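Local coordinates for protein diaminopimelate decarboxylase (Psychromonas ingrahamii, PDB 4XG1) that probably catalyses the pyridoxal phosphate-dependent decarboxylation of meso-diaminopimelate to L-lysine, the final step of lysine biosynthesis, as a homodimer, at residues Ile38-Gln43 against Leu71-Ser77; Ser233-Gly239 against Leu269-Pro275; Lys289-Leu293 against Leu362-Leu368. All coordinates share one frame; numbering follows the deposited sequence.

Contact 1. Residues Ile38-Gln43 against Leu71-Ser77; sequences IERHWQ and LMARMGS. With TME (propane), chain S.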
loop_
_atom_site.group_PDB
_atom_site.type_symbol
_atom_site.label_atom_id
_atom_site.label_comp_id
_atom_site.label_asym_id
_atom_site.label_seq_id
_atom_site.Cartn_x
_atom_site.Cartn_y
_atom_site.Cartn_z
ATOM N N ILE B 38 13.051 -5.571 -20.110
ATOM C CA ILE B 38 13.749 -4.718 -19.144
ATOM C C ILE B 38 15.045 -4.194 -19.746
ATOM O O ILE B 38 15.387 -2.998 -19.651
ATOM C CB ILE B 38 14.075 -5.484 -17.838
ATOM C CG1 ILE B 38 12.781 -5.802 -17.098
ATOM C CG2 ILE B 38 14.983 -4.682 -16.941
ATOM C CD1 ILE B 38 12.924 -6.876 -16.058
ATOM N N GLU B 39 15.790 -5.116 -20.347
ATOM C CA GLU B 39 17.090 -4.798 -20.931
ATOM C C GLU B 39 16.925 -3.839 -22.114
ATOM O O GLU B 39 17.577 -2.827 -22.191
ATOM C CB GLU B 39 17.788 -6.099 -21.326
ATOM C CG GLU B 39 18.306 -6.816 -20.083
ATOM C CD GLU B 39 19.020 -8.127 -20.344
ATOM O OE1 GLU B 39 18.811 -8.743 -21.424
ATOM O OE2 GLU B 39 19.761 -8.553 -19.435
ATOM N N ARG B 40 16.009 -4.150 -22.994
ATOM C CA ARG B 40 15.765 -3.293 -24.128
ATOM C C ARG B 40 15.462 -1.888 -23.659
ATOM O O ARG B 40 16.020 -0.924 -24.196
ATOM C CB ARG B 40 14.621 -3.813 -24.948
ATOM C CG ARG B 40 14.493 -3.158 -26.287
ATOM C CD ARG B 40 13.355 -3.817 -27.032
ATOM N NE ARG B 40 12.073 -3.252 -26.640
ATOM C CZ ARG B 40 10.875 -3.787 -26.908
ATOM N NH1 ARG B 40 10.763 -4.958 -27.548
ATOM N NH2 ARG B 40 9.771 -3.135 -26.524
ATOM N N HIS B 41 14.599 -1.767 -22.647
ATOM C CA HIS B 41 14.158 -0.446 -22.187
ATOM C C HIS B 41 15.272 0.334 -21.513
ATOM O O HIS B 41 15.358 1.535 -21.689
ATOM C CB HIS B 41 12.931 -0.539 -21.291
ATOM C CG HIS B 41 11.651 -0.753 -22.038
ATOM N ND1 HIS B 41 10.478 -1.075 -21.403
ATOM C CD2 HIS B 41 11.360 -0.717 -23.364
ATOM C CE1 HIS B 41 9.509 -1.200 -22.299
ATOM N NE2 HIS B 41 10.021 -1.004 -23.502
ATOM N N TRP B 42 16.158 -0.339 -20.796
ATOM C CA TRP B 42 17.280 0.354 -20.176
ATOM C C TRP B 42 18.248 0.820 -21.259
ATOM O O TRP B 42 18.785 1.910 -21.194
ATOM C CB TRP B 42 18.014 -0.549 -19.198
ATOM C CG TRP B 42 19.105 0.159 -18.452
ATOM C CD1 TRP B 42 19.008 0.776 -17.246
ATOM C CD2 TRP B 42 20.468 0.312 -18.866
ATOM N NE1 TRP B 42 20.234 1.294 -16.862
ATOM C CE2 TRP B 42 21.138 1.020 -17.855
ATOM C CE3 TRP B 42 21.188 -0.091 -20.004
ATOM C CZ2 TRP B 42 22.468 1.326 -17.942
ATOM C CZ3 TRP B 42 22.510 0.215 -20.087
ATOM C CH2 TRP B 42 23.145 0.899 -19.067
ATOM N N GLN B 43 18.503 -0.048 -22.239
ATOM C CA GLN B 43 19.420 0.251 -23.349
ATOM C C GLN B 43 18.915 1.384 -24.232
ATOM O O GLN B 43 19.686 2.267 -24.573
ATOM C CB GLN B 43 19.692 -1.000 -24.190
ATOM C CG GLN B 43 20.975 -1.683 -23.753
ATOM C CD GLN B 43 20.908 -3.181 -23.862
ATOM O OE1 GLN B 43 19.952 -3.741 -24.438
ATOM N NE2 GLN B 43 21.955 -3.847 -23.377
ATOM N N LEU B 71 19.861 -7.360 -13.085
ATOM C CA LEU B 71 19.917 -7.149 -14.518
ATOM C C LEU B 71 20.527 -5.789 -14.839
ATOM O O LEU B 71 21.394 -5.692 -15.707
ATOM C CB LEU B 71 18.545 -7.224 -15.146
ATOM C CG LEU B 71 17.871 -8.584 -15.150
ATOM C CD1 LEU B 71 16.555 -8.481 -15.923
ATOM C CD2 LEU B 71 18.768 -9.644 -15.768
ATOM N N MET B 72 20.083 -4.750 -14.148
ATOM C CA MET B 72 20.636 -3.448 -14.388
ATOM C C MET B 72 22.127 -3.448 -14.043
ATOM O O MET B 72 22.932 -2.852 -14.771
ATOM C CB MET B 72 19.992 -2.365 -13.521
ATOM C CG MET B 72 18.499 -2.271 -13.547
ATOM S SD MET B 72 17.743 -1.999 -15.138
ATOM C CE MET B 72 16.086 -2.305 -14.586
ATOM N N ALA B 73 22.471 -4.016 -12.894
ATOM C CA ALA B 73 23.839 -3.980 -12.392
ATOM C C ALA B 73 24.825 -4.620 -13.406
ATOM O O ALA B 73 25.925 -4.117 -13.613
ATOM C CB ALA B 73 23.938 -4.670 -11.063
ATOM N N ARG B 74 24.385 -5.675 -14.076
ATOM C CA ARG B 74 25.176 -6.339 -15.095
ATOM C C ARG B 74 25.424 -5.459 -16.304
ATOM O O ARG B 74 26.517 -5.510 -16.896
ATOM C CB ARG B 74 24.511 -7.634 -15.561
ATOM C CG ARG B 74 24.655 -8.741 -14.546
ATOM C CD ARG B 74 23.854 -9.964 -14.892
ATOM N NE ARG B 74 24.235 -10.451 -16.201
ATOM C CZ ARG B 74 25.338 -11.169 -16.425
ATOM N NH1 ARG B 74 26.188 -11.501 -15.424
ATOM N NH2 ARG B 74 25.577 -11.572 -17.663
ATOM N N MET B 75 24.422 -4.680 -16.689
ATOM C CA MET B 75 24.594 -3.786 -17.804
ATOM C C MET B 75 25.369 -2.540 -17.425
ATOM O O MET B 75 25.527 -1.653 -18.257
ATOM C CB MET B 75 23.256 -3.427 -18.392
ATOM C CG MET B 75 22.553 -4.610 -18.993
ATOM S SD MET B 75 20.983 -4.149 -19.739
ATOM C CE MET B 75 20.151 -3.379 -18.342
ATOM N N GLY B 76 25.829 -2.448 -16.186
ATOM C CA GLY B 76 26.622 -1.307 -15.734
ATOM C C GLY B 76 25.840 -0.093 -15.255
ATOM O O GLY B 76 26.448 0.964 -14.942
ATOM N N SER B 77 24.530 -0.273 -15.052
ATOM C CA SER B 77 23.676 0.776 -14.556
ATOM C C SER B 77 24.010 1.343 -13.210
ATOM O O SER B 77 24.589 0.700 -12.340
ATOM C CB SER B 77 22.240 0.287 -14.469
ATOM O OG SER B 77 21.364 1.344 -14.081
HETATM C C1 TME S . 17.664 -8.765 -24.524
HETATM C C2 TME S . 17.144 -7.332 -24.797
HETATM C C3 TME S . 16.002 -7.226 -25.819
#
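Trp42 and Met75 make the heart of this contact: the thioether bends at its last torsion and lays CE over one face of the indole, 3.3 Å above the ring plane and offset toward its rim, and Met75 CE is also 3.6 Å from Trp42 CB. Met75 SD approaches the six-membered ring obliquely, a Met-aromatic contact. Met72 adds a second, its SD coming obliquely to the five-membered ring at 3.7 Å from Trp42 CD1. The far end of the indole reaches the chain just after helix 66-74, where Trp42 CH2 is 3.6 Å from Met75 O and Ser77 CB lies beside NE1, CE2 and CZ2. The indole gets there because CG stands opposite the backbone N (chi1 -175°), which swings it out across the gap between the helices. An alanine here would remove the surface both methionines lean on and would probably leave Met75 CE and Met72 SD free to turn in an opened gap. Further along, Ile38 CG2 packs 3.5 Å from Met72 CE, and Glu39 CG lies 3.8 Å from Met75 SD. OE2 of Glu39 is salt-bridged to Arg35, and its OE1 meets C1 of the propane. Ser77 OG is hydrogen-bonded to Ile56 O of strand 54-59. A Schellman motif at Gly76, with positive phi and the Ser77 N to Met72 O bond, ends the helix and turns Ser77 toward Trp42. Helices 35-49 and 66-74 flank strand 54-59, and their sulfur-rich packing belongs to the outer layer of the TIM-barrel domain.

Contact 2. Residues Ser233-Gly239 against Leu269-Pro275; sequences SHLDLGG and LKLIFEP. With LLP ((2S)-2-amino-6-[[3-hydroxy-2-methyl-5-(phosphonooxymethyl)pyridin-4-yl]methylideneamino]hexanoic acid), chain T.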
loop_
_atom_site.group_PDB
_atom_site.type_symbol
_atom_site.label_atom_id
_atom_site.label_comp_id
_atom_site.label_asym_id
_atom_site.label_seq_id
_atom_site.Cartn_x
_atom_site.Cartn_y
_atom_site.Cartn_z
ATOM N N SER B 233 29.733 19.352 -11.443
ATOM C CA SER B 233 30.276 18.206 -12.207
ATOM C C SER B 233 29.206 17.435 -12.974
ATOM O O SER B 233 29.492 16.833 -14.034
ATOM C CB SER B 233 31.002 17.242 -11.275
ATOM O OG SER B 233 31.666 17.959 -10.245
ATOM N N HIS B 234 27.979 17.421 -12.431
ATOM C CA HIS B 234 26.847 16.733 -13.107
ATOM C C HIS B 234 25.495 17.405 -12.878
ATOM O O HIS B 234 25.293 18.155 -11.913
ATOM C CB HIS B 234 26.770 15.254 -12.687
ATOM C CG HIS B 234 26.430 15.052 -11.243
ATOM N ND1 HIS B 234 25.134 15.090 -10.768
ATOM C CD2 HIS B 234 27.222 14.822 -10.160
ATOM C CE1 HIS B 234 25.140 14.920 -9.457
ATOM N NE2 HIS B 234 26.393 14.740 -9.065
ATOM N N LEU B 235 24.598 17.114 -13.809
ATOM C CA LEU B 235 23.228 17.570 -13.767
ATOM C C LEU B 235 22.298 16.376 -13.846
ATOM O O LEU B 235 22.323 15.615 -14.834
ATOM C CB LEU B 235 22.944 18.462 -14.964
ATOM C CG LEU B 235 21.492 18.938 -15.099
ATOM C CD1 LEU B 235 21.132 19.907 -13.990
ATOM C CD2 LEU B 235 21.313 19.570 -16.464
ATOM N N ASP B 236 21.489 16.215 -12.803
ATOM C CA ASP B 236 20.569 15.084 -12.679
ATOM C C ASP B 236 19.144 15.554 -13.026
ATOM O O ASP B 236 18.562 16.398 -12.350
ATOM C CB ASP B 236 20.649 14.556 -11.233
ATOM C CG ASP B 236 19.839 13.264 -11.018
ATOM O OD1 ASP B 236 18.783 13.054 -11.650
ATOM O OD2 ASP B 236 20.217 12.501 -10.120
ATOM N N LEU B 237 18.598 15.004 -14.082
ATOM C CA LEU B 237 17.287 15.396 -14.565
ATOM C C LEU B 237 16.097 14.541 -14.097
ATOM O O LEU B 237 14.990 14.659 -14.614
ATOM C CB LEU B 237 17.328 15.403 -16.089
ATOM C CG LEU B 237 18.284 16.457 -16.615
ATOM C CD1 LEU B 237 18.427 16.326 -18.125
ATOM C CD2 LEU B 237 17.809 17.861 -16.231
ATOM N N GLY B 238 16.324 13.693 -13.103
ATOM C CA GLY B 238 15.283 12.885 -12.518
ATOM C C GLY B 238 14.700 11.925 -13.511
ATOM O O GLY B 238 15.349 11.577 -14.513
ATOM N N GLY B 239 13.502 11.436 -13.197
ATOM C CA GLY B 239 12.755 10.544 -14.074
ATOM C C GLY B 239 11.533 11.300 -14.545
ATOM O O GLY B 239 11.605 12.525 -14.709
ATOM N N LEU B 269 29.084 18.681 -19.666
ATOM C CA LEU B 269 28.497 18.428 -18.342
ATOM C C LEU B 269 27.827 17.071 -18.308
ATOM O O LEU B 269 27.072 16.708 -19.223
ATOM C CB LEU B 269 27.475 19.486 -17.975
ATOM C CG LEU B 269 27.059 19.434 -16.499
ATOM C CD1 LEU B 269 28.192 19.752 -15.544
ATOM C CD2 LEU B 269 25.921 20.390 -16.246
ATOM N N LYS B 270 28.085 16.343 -17.231
ATOM C CA LYS B 270 27.611 14.981 -17.139
ATOM C C LYS B 270 26.129 14.954 -16.810
ATOM O O LYS B 270 25.696 15.561 -15.837
ATOM C CB LYS B 270 28.365 14.220 -16.052
ATOM C CG LYS B 270 28.190 12.716 -16.173
ATOM C CD LYS B 270 28.796 11.992 -14.996
ATOM C CE LYS B 270 28.970 10.529 -15.286
ATOM N NZ LYS B 270 29.465 9.817 -14.085
ATOM N N LEU B 271 25.380 14.208 -17.600
ATOM C CA LEU B 271 23.947 14.090 -17.377
ATOM C C LEU B 271 23.531 12.784 -16.672
ATOM O O LEU B 271 23.851 11.684 -17.135
ATOM C CB LEU B 271 23.205 14.180 -18.702
ATOM C CG LEU B 271 23.199 15.536 -19.392
ATOM C CD1 LEU B 271 22.455 15.383 -20.696
ATOM C CD2 LEU B 271 22.594 16.618 -18.520
ATOM N N ILE B 272 22.844 12.931 -15.546
ATOM C CA ILE B 272 22.288 11.807 -14.839
ATOM C C ILE B 272 20.789 11.763 -15.038
ATOM O O ILE B 272 20.103 12.771 -14.913
ATOM C CB ILE B 272 22.660 11.849 -13.350
ATOM C CG1 ILE B 272 24.162 11.585 -13.200
ATOM C CG2 ILE B 272 21.883 10.785 -12.573
ATOM C CD1 ILE B 272 24.705 11.810 -11.813
ATOM N N PHE B 273 20.292 10.580 -15.359
ATOM C CA PHE B 273 18.861 10.305 -15.491
ATOM C C PHE B 273 18.396 9.222 -14.527
ATOM O O PHE B 273 19.093 8.242 -14.273
ATOM C CB PHE B 273 18.551 9.809 -16.893
ATOM C CG PHE B 273 19.018 10.721 -17.953
ATOM C CD1 PHE B 273 20.322 10.659 -18.421
ATOM C CD2 PHE B 273 18.149 11.651 -18.501
ATOM C CE1 PHE B 273 20.754 11.510 -19.410
ATOM C CE2 PHE B 273 18.582 12.504 -19.501
ATOM C CZ PHE B 273 19.885 12.433 -19.944
ATOM N N GLU B 274 17.167 9.379 -14.043
ATOM C CA GLU B 274 16.615 8.513 -13.003
ATOM C C GLU B 274 15.313 7.870 -13.417
ATOM O O GLU B 274 14.350 7.931 -12.700
ATOM C CB GLU B 274 16.389 9.333 -11.749
ATOM C CG GLU B 274 17.622 9.946 -11.119
ATOM C CD GLU B 274 17.286 10.820 -9.931
ATOM O OE1 GLU B 274 16.111 11.223 -9.775
ATOM O OE2 GLU B 274 18.170 11.111 -9.115
ATOM N N PRO B 275 15.259 7.271 -14.613
ATOM C CA PRO B 275 13.978 6.725 -14.992
ATOM C C PRO B 275 13.557 5.479 -14.159
ATOM O O PRO B 275 14.385 4.645 -13.832
ATOM C CB PRO B 275 14.207 6.325 -16.454
ATOM C CG PRO B 275 15.644 5.966 -16.495
ATOM C CD PRO B 275 16.296 6.965 -15.608
HETATM N N1 LLP T . 13.472 10.272 -9.156
HETATM C C2 LLP T . 12.803 10.765 -8.108
HETATM C "C2'" LLP T . 13.494 11.734 -7.183
HETATM C C3 LLP T . 11.415 10.310 -7.895
HETATM O O3 LLP T . 10.686 10.801 -6.867
HETATM C C4 LLP T . 10.815 9.363 -8.841
HETATM C "C4'" LLP T . 9.406 8.871 -8.731
HETATM C C5 LLP T . 11.657 8.894 -9.960
HETATM C C6 LLP T . 12.958 9.371 -10.036
HETATM C "C5'" LLP T . 11.171 7.907 -10.986
HETATM O OP4 LLP T . 10.083 8.356 -11.691
HETATM P P LLP T . 9.412 7.541 -12.897
HETATM O OP1 LLP T . 9.260 6.131 -12.346
HETATM O OP2 LLP T . 8.135 8.307 -13.314
HETATM O OP3 LLP T . 10.310 7.712 -14.138
HETATM N N LLP T . 3.382 5.339 -7.170
HETATM C CA LLP T . 3.192 6.218 -8.395
HETATM C CB LLP T . 4.533 6.622 -8.998
HETATM C CG LLP T . 5.078 7.975 -8.581
HETATM C CD LLP T . 6.528 7.909 -8.158
HETATM C CE LLP T . 7.090 9.329 -7.958
HETATM N NZ LLP T . 8.543 9.480 -7.738
HETATM C C LLP T . 2.462 5.423 -9.451
HETATM O O LLP T . 2.207 4.241 -9.298
HETATM O OXT LLP T . 2.108 5.914 -10.510
#
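Neighbouring parallel staves of the TIM barrel meet here, strands 234-236 and 270-273, with Leu235 opposite Leu271 at the middle of three parallel bridges. Leu235 N donates to Lys270 O (2.8 Å), Ile272 N returns a bond to Leu235 O, and Leu237 N donates to Ile272 O. His234, Asp236 and Ile272 share one face of the sheet: Ile272 CD1 makes a CH-pi contact over the imidazole, 3.4 Å above its plane, because His234 CG sits between the backbone N and the carbonyl carbon (chi1 66°). On the other face Leu235 CD2 and Leu271 CD2 lie side by side, 3.8 Å apart, against helices 209-227 and 253-262. The second of these helices links the two strands, completing a beta-alpha-beta unit. Beyond the strands the two segments stay together: Glu274 N reaches Gly238 O from above the carbonyl plane, and Gly238 N is held by Asp236 OD1 in an Asx turn. The CA of Gly239 lies against Glu274 O, with little room for a CB. The carboxylates of Asp236 and Glu274 are turned 85° to each other, with Asp236 OD2 only 2.7 Å from Glu274 OE2. Glu274 runs extended from CG, and its other oxygen, OE1, lies 2.9 Å from N1 of the cofactor's pyridine ring, while Gly239 CA and Pro275 CA border the phosphate oxygen OP3.

Contact 3. Residues Lys289-Leu293 against Leu362-Leu368; sequences KVEFL and LAEGDYL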
loop_
_atom_site.group_PDB
_atom_site.type_symbol
_atom_site.label_atom_id
_atom_site.label_comp_id
_atom_site.label_asym_id
_atom_site.label_seq_id
_atom_site.Cartn_x
_atom_site.Cartn_y
_atom_site.Cartn_z
ATOM N N LYS B 289 -6.655 -15.247 -11.661
ATOM C CA LYS B 289 -7.641 -16.229 -12.043
ATOM C C LYS B 289 -9.034 -15.731 -11.658
ATOM O O LYS B 289 -9.235 -15.172 -10.562
ATOM C CB LYS B 289 -7.347 -17.521 -11.308
ATOM C CG LYS B 289 -8.340 -18.662 -11.541
ATOM C CD LYS B 289 -7.984 -19.862 -10.663
ATOM C CE LYS B 289 -9.235 -20.465 -10.030
ATOM N NZ LYS B 289 -8.971 -20.966 -8.651
ATOM N N VAL B 290 -9.992 -15.905 -12.565
ATOM C CA VAL B 290 -11.381 -15.553 -12.293
ATOM C C VAL B 290 -11.949 -16.618 -11.363
ATOM O O VAL B 290 -11.917 -17.815 -11.684
ATOM C CB VAL B 290 -12.212 -15.538 -13.601
ATOM C CG1 VAL B 290 -13.663 -15.225 -13.307
ATOM C CG2 VAL B 290 -11.656 -14.514 -14.579
ATOM N N GLU B 291 -12.481 -16.199 -10.235
ATOM C CA GLU B 291 -13.088 -17.129 -9.326
ATOM C C GLU B 291 -14.570 -17.216 -9.650
ATOM O O GLU B 291 -15.068 -18.293 -9.965
ATOM C CB GLU B 291 -12.896 -16.680 -7.878
ATOM C CG GLU B 291 -11.438 -16.481 -7.470
ATOM C CD GLU B 291 -10.757 -17.752 -6.999
ATOM O OE1 GLU B 291 -11.264 -18.874 -7.253
ATOM O OE2 GLU B 291 -9.675 -17.622 -6.406
ATOM N N PHE B 292 -15.266 -16.091 -9.578
ATOM C CA PHE B 292 -16.694 -16.062 -9.777
ATOM C C PHE B 292 -17.121 -14.974 -10.735
ATOM O O PHE B 292 -16.389 -13.998 -10.946
ATOM C CB PHE B 292 -17.395 -15.762 -8.487
ATOM C CG PHE B 292 -16.998 -16.642 -7.358
ATOM C CD1 PHE B 292 -16.998 -18.007 -7.502
ATOM C CD2 PHE B 292 -16.669 -16.098 -6.138
ATOM C CE1 PHE B 292 -16.640 -18.819 -6.458
ATOM C CE2 PHE B 292 -16.321 -16.902 -5.075
ATOM C CZ PHE B 292 -16.319 -18.274 -5.240
ATOM N N LEU B 293 -18.314 -15.156 -11.319
ATOM C CA LEU B 293 -18.984 -14.112 -12.091
ATOM C C LEU B 293 -20.282 -13.847 -11.402
ATOM O O LEU B 293 -21.027 -14.774 -11.108
ATOM C CB LEU B 293 -19.233 -14.543 -13.505
ATOM C CG LEU B 293 -17.996 -14.897 -14.318
ATOM C CD1 LEU B 293 -18.434 -15.457 -15.673
ATOM C CD2 LEU B 293 -17.083 -13.707 -14.521
ATOM N N LEU B 362 -15.721 -14.109 -20.717
ATOM C CA LEU B 362 -15.145 -14.804 -19.581
ATOM C C LEU B 362 -15.938 -16.030 -19.131
ATOM O O LEU B 362 -17.167 -16.003 -19.055
ATOM C CB LEU B 362 -15.113 -13.856 -18.374
ATOM C CG LEU B 362 -14.356 -12.540 -18.473
ATOM C CD1 LEU B 362 -14.444 -11.805 -17.143
ATOM C CD2 LEU B 362 -12.924 -12.772 -18.876
ATOM N N ALA B 363 -15.227 -17.098 -18.799
ATOM C CA ALA B 363 -15.809 -18.158 -17.962
ATOM C C ALA B 363 -15.029 -18.227 -16.652
ATOM O O ALA B 363 -13.813 -17.977 -16.631
ATOM C CB ALA B 363 -15.737 -19.495 -18.668
ATOM N N GLU B 364 -15.737 -18.600 -15.595
ATOM C CA GLU B 364 -15.135 -18.872 -14.314
ATOM C C GLU B 364 -14.009 -19.846 -14.537
ATOM O O GLU B 364 -14.118 -20.738 -15.374
ATOM C CB GLU B 364 -16.153 -19.412 -13.328
ATOM C CG GLU B 364 -17.308 -18.446 -13.113
ATOM C CD GLU B 364 -18.183 -18.827 -11.957
ATOM O OE1 GLU B 364 -18.125 -19.999 -11.530
ATOM O OE2 GLU B 364 -18.944 -17.972 -11.452
ATOM N N GLY B 365 -12.869 -19.587 -13.880
ATOM C CA GLY B 365 -11.669 -20.398 -14.033
ATOM C C GLY B 365 -10.680 -19.851 -14.994
ATOM O O GLY B 365 -9.532 -20.260 -15.000
ATOM N N ASP B 366 -11.091 -18.909 -15.821
ATOM C CA ASP B 366 -10.158 -18.281 -16.783
ATOM C C ASP B 366 -9.076 -17.430 -16.094
ATOM O O ASP B 366 -9.322 -16.823 -15.052
ATOM C CB ASP B 366 -10.935 -17.363 -17.741
ATOM C CG ASP B 366 -11.672 -18.119 -18.830
ATOM O OD1 ASP B 366 -11.235 -19.243 -19.174
ATOM O OD2 ASP B 366 -12.706 -17.582 -19.350
ATOM N N TYR B 367 -7.935 -17.318 -16.754
ATOM C CA TYR B 367 -6.873 -16.439 -16.346
ATOM C C TYR B 367 -6.912 -15.101 -17.104
ATOM O O TYR B 367 -7.080 -15.073 -18.314
ATOM C CB TYR B 367 -5.529 -17.093 -16.612
ATOM C CG TYR B 367 -5.235 -18.220 -15.694
ATOM C CD1 TYR B 367 -5.124 -18.009 -14.331
ATOM C CD2 TYR B 367 -5.030 -19.497 -16.172
ATOM C CE1 TYR B 367 -4.840 -19.048 -13.457
ATOM C CE2 TYR B 367 -4.748 -20.544 -15.312
ATOM C CZ TYR B 367 -4.659 -20.308 -13.945
ATOM O OH TYR B 367 -4.375 -21.329 -13.073
ATOM N N LEU B 368 -6.747 -13.993 -16.385
ATOM C CA LEU B 368 -6.609 -12.665 -16.986
ATOM C C LEU B 368 -5.254 -12.071 -16.682
ATOM O O LEU B 368 -4.616 -12.413 -15.717
ATOM C CB LEU B 368 -7.665 -11.733 -16.458
ATOM C CG LEU B 368 -9.096 -12.100 -16.797
ATOM C CD1 LEU B 368 -10.078 -11.189 -16.107
ATOM C CD2 LEU B 368 -9.256 -11.992 -18.297
#
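The isopropyl group of Val290 is set with CG1 opposite the backbone N (chi1 178°), which leaves CG2 on the N side, 3.3 Å from Asp366 O and 4.0 Å from Leu368 CD1. Tyr367, with CG beside its own N (chi1 -71°), brings CE1 to 3.6 Å from Lys289 CB. This is an antiparallel pairing in the beta domain beside the barrel, whose mixed sheet also takes in strand 30-34: strand 284-294 runs against strand 367-371, entered through a type II beta turn from Ala363 to Asp366. Lys289 and Tyr367 form a non-hydrogen-bonded pair, and Val290 makes the bonds beside it. Val290 N donates to Asp366 O (2.7 Å), and Val290 O accepts from Gly365 N of the turn, whose positive phi suits a residue without a side chain. On the far side of strand 284-294, Glu291 and Phe292 both face Ile303, a classic beta bulge. Leu293 CG then slides past the extended chain of Glu364, 3.8 Å from its CG; the Glu364 carboxylate lies toward Leu293 N, though the place of OE2 is doubtful. Glu291 is salt-bridged to Arg133 of the second subunit, and Lys289 NZ adds only a weak bridge to it. Asp366 OD1 is salt-bridged to Arg336, outside the turn, while Asp366 OD2 spans the turn and accepts from Ala363 N, 2.6 Å away and 38° out of the carboxylate plane.

Contacts 1 and 2 both belong to the barrel domain and are buried, their centres about 17 Å apart, whereas contact 3 is partly buried in the beta domain, about 45 Å from contact 2 between centres and across the middle of the chain. Contact 2 is the barrel wall itself, built on backbone bonds and ending in a pair of acids, one of which, Glu274, meets the cofactor. Contact 1 lies outside that wall and depends on sulfur, indole and aliphatic carbon, with no clear hydrogen bond between its segments. Contact 3 again uses backbone bonds, but antiparallel and through a turn, and one of its charged side chains, Glu291, reaches the second subunit.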